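Long-range contact in dipeptidase AC. Metallo peptidase. MEROPS family M19 (Rhodobacter sphaeroides, PDB 3LY0), which probably hydrolyses dipeptides as a zinc-dependent metallodipeptidase, and is seen here with a phosphinate mimic of L-Ala-D-Ala bound at its two-zinc site: residues 172-177 with 186-191. Sequence-based numbering, arbitrary orientation.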
ATOM      1  N   PHE A 172       8.609   3.826  16.790  1.00 11.35           N
ATOM      2  CA  PHE A 172       9.520   4.283  15.740  1.00 10.85           C
ATOM      3  C   PHE A 172       9.199   5.684  15.233  1.00 11.45           C
ATOM      4  O   PHE A 172      10.021   6.306  14.575  1.00 12.02           O
ATOM      5  CB  PHE A 172       9.496   3.303  14.557  1.00 11.15           C
ATOM      6  CG  PHE A 172       9.890   1.913  14.933  1.00 11.22           C
ATOM      7  CD1 PHE A 172      11.191   1.638  15.311  1.00 13.34           C
ATOM      8  CD2 PHE A 172       8.959   0.891  14.934  1.00 11.27           C
ATOM      9  CE1 PHE A 172      11.568   0.361  15.685  1.00 14.30           C
ATOM     10  CE2 PHE A 172       9.326  -0.391  15.313  1.00 13.39           C
ATOM     11  CZ  PHE A 172      10.631  -0.658  15.681  1.00 13.58           C
ATOM     12  N   GLY A 173       8.003   6.165  15.538  1.00 10.48           N
ATOM     13  CA  GLY A 173       7.544   7.423  14.987  1.00 10.82           C
ATOM     14  C   GLY A 173       6.043   7.494  14.928  1.00 12.69           C
ATOM     15  O   GLY A 173       5.335   6.727  15.592  1.00 11.57           O
ATOM     16  N   HIS A 174       5.560   8.443  14.131  1.00 11.64           N
ATOM     17  CA  HIS A 174       4.164   8.840  14.167  1.00 11.10           C
ATOM     18  C   HIS A 174       3.512   8.896  12.803  1.00 10.87           C
ATOM     19  O   HIS A 174       4.084   9.423  11.850  1.00 11.86           O
ATOM     20  CB  HIS A 174       4.043  10.193  14.869  1.00 11.63           C
ATOM     21  CG  HIS A 174       4.615  10.182  16.249  1.00 12.68           C
ATOM     22  ND1 HIS A 174       3.887   9.778  17.344  1.00 18.69           N
ATOM     23  CD2 HIS A 174       5.861  10.458  16.700  1.00 15.88           C
ATOM     24  CE1 HIS A 174       4.653   9.834  18.421  1.00 17.69           C
ATOM     25  NE2 HIS A 174       5.855  10.243  18.057  1.00 17.73           N
ATOM     26  N   GLY A 175       2.314   8.328  12.730  1.00 10.38           N
ATOM     27  CA  GLY A 175       1.508   8.352  11.520  1.00  9.15           C
ATOM     28  C   GLY A 175       0.472   9.462  11.549  1.00 11.62           C
ATOM     29  O   GLY A 175       0.127  10.003  12.610  1.00 11.75           O
ATOM     30  N   VAL A 176      -0.052   9.803  10.380  1.00 10.62           N
ATOM     31  CA  VAL A 176      -1.047  10.860  10.315  1.00 10.16           C
ATOM     32  C   VAL A 176      -2.383  10.343  10.801  1.00 11.92           C
ATOM     33  O   VAL A 176      -2.750   9.205  10.539  1.00 11.63           O
ATOM     34  CB  VAL A 176      -1.231  11.424   8.873  1.00 10.33           C
ATOM     35  CG1 VAL A 176       0.045  12.066   8.372  1.00 11.53           C
ATOM     36  CG2 VAL A 176      -1.758  10.350   7.900  1.00 10.90           C
ATOM     37  N   PRO A 177      -3.136  11.182  11.516  1.00 12.43           N
ATOM     38  CA  PRO A 177      -4.539  10.839  11.720  1.00 11.94           C
ATOM     39  C   PRO A 177      -5.281  11.018  10.407  1.00 12.30           C
ATOM     40  O   PRO A 177      -4.807  11.770   9.544  1.00 14.79           O
ATOM     41  CB  PRO A 177      -5.007  11.902  12.718  1.00 13.80           C
ATOM     42  CG  PRO A 177      -4.125  13.083  12.416  1.00 17.44           C
ATOM     43  CD  PRO A 177      -2.784  12.488  12.104  1.00 15.87           C
ATOM     44  N   THR A 186       1.353  16.537  10.946  1.00 13.84           N
ATOM     45  CA  THR A 186       0.412  16.329  12.038  1.00 13.60           C
ATOM     46  C   THR A 186       1.053  16.004  13.383  1.00 13.33           C
ATOM     47  O   THR A 186       0.359  15.920  14.401  1.00 15.90           O
ATOM     48  CB  THR A 186      -0.573  15.210  11.688  1.00 12.89           C
ATOM     49  OG1 THR A 186       0.165  14.014  11.387  1.00 13.26           O
ATOM     50  CG2 THR A 186      -1.398  15.592  10.479  1.00 14.34           C
ATOM     51  N   GLY A 187       2.369  15.812  13.389  1.00 13.14           N
ATOM     52  CA  GLY A 187       3.055  15.466  14.626  1.00 14.47           C
ATOM     53  C   GLY A 187       4.563  15.325  14.546  1.00 13.73           C
ATOM     54  O   GLY A 187       5.211  15.811  13.614  1.00 15.21           O
ATOM     55  N   GLU A 188       5.125  14.636  15.538  1.00 15.10           N
ATOM     56  CA  GLU A 188       6.569  14.521  15.671  1.00 16.02           C
ATOM     57  C   GLU A 188       7.184  13.559  14.663  1.00 14.12           C
ATOM     58  O   GLU A 188       6.500  12.695  14.109  1.00 14.17           O
ATOM     59  CB  GLU A 188       6.935  14.063  17.083  1.00 16.43           C
ATOM     60  CG  GLU A 188       6.501  15.016  18.181  1.00 21.53           C
ATOM     61  CD  GLU A 188       6.817  14.491  19.571  1.00 30.40           C
ATOM     62  OE1 GLU A 188       6.527  15.206  20.553  1.00 39.31           O
ATOM     63  OE2 GLU A 188       7.356  13.365  19.686  1.00 34.19           O
ATOM     64  N   GLY A 189       8.481  13.714  14.430  1.00 14.99           N
ATOM     65  CA  GLY A 189       9.197  12.851  13.515  1.00 13.90           C
ATOM     66  C   GLY A 189       9.599  11.515  14.112  1.00 13.35           C
ATOM     67  O   GLY A 189       9.031  11.071  15.114  1.00 13.43           O
ATOM     68  N   LEU A 190      10.572  10.876  13.477  1.00 13.46           N
ATOM     69  CA  LEU A 190      11.047   9.574  13.915  1.00 12.38           C
ATOM     70  C   LEU A 190      11.684   9.666  15.288  1.00 13.40           C
ATOM     71  O   LEU A 190      12.297  10.681  15.644  1.00 15.67           O
ATOM     72  CB  LEU A 190      12.080   9.012  12.944  1.00 14.85           C
ATOM     73  CG  LEU A 190      11.587   8.741  11.524  1.00 12.98           C
ATOM     74  CD1 LEU A 190      12.689   8.098  10.716  1.00 16.66           C
ATOM     75  CD2 LEU A 190      10.324   7.874  11.547  1.00 15.18           C
ATOM     76  N   THR A 191      11.528   8.595  16.057  1.00 12.01           N
ATOM     77  CA  THR A 191      12.251   8.427  17.310  1.00 12.08           C
ATOM     78  C   THR A 191      13.652   7.911  17.004  1.00 14.22           C
ATOM     79  O   THR A 191      13.981   7.600  15.857  1.00 14.16           O
ATOM     80  CB  THR A 191      11.561   7.392  18.193  1.00 12.38           C
ATOM     81  OG1 THR A 191      11.619   6.120  17.529  1.00 12.51           O
ATOM     82  CG2 THR A 191      10.111   7.762  18.465  1.00 14.32           C
TER
HETATM   83  O   HOH W   1       6.942  10.378  12.547  1.00 12.78           O
HETATM   84  O   HOH W   2       1.156  12.454  13.449  1.00 13.64           O
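Two hydrogen bonds grip the carbonyl oxygen Glu188 O: one from Asn214 ND2, the other from a water 2.8 Å from Glu188 O. That same water accepts the backbone N-H of His174, so it joins two main chains that run nearly antiparallel. A second water does the like further along, donating to Gly175 O and pairing with Thr186 OG1, 2.8 Å from each. The one direct hydrogen bond across comes from Thr191 N to Phe172 O (3.1 Å); it is fairly straight at the hydrogen, 160°, but the donor sits above the carbonyl plane. Leu190 adds a CA-H...O contact to that oxygen. Gly173 has backbone angles at which a side chain would collide with the carbonyl before it, and it would crowd Leu190 CD2 as well, so glycine suits the site.

The His174 ring hangs beside its own backbone N (chi1 -57°) and runs alongside Glu188, with His174 CD2 3.8 Å from Glu188 CB and the ring turned 81° from the carboxylate plane. Gly189 O meets the ring at its edge, in plane, 3.6 Å from His174 CD2. An alanine in place of His174 removes the ring and would probably loosen the side-by-side packing with the Glu188 chain. At the far end Thr186 and Pro177 meet tip to tip, Thr186 OG1 lying 3.4 Å from Pro177 CD.

Thr191 is the N-cap of helix 192-204, its OG1 taking the N-H of Gly194 and also hydrogen-bonding to Val171 O. Backbone to backbone, His174 pairs with Asn214 and Val176 with the zinc ligand His212. The two segments thus flank the short strand 179-180 within the long excursion between strand 159-163 and helix 192-204, a beta-alpha loop of the TIM barrel of the M19 dipeptidases, bordering the two-zinc site.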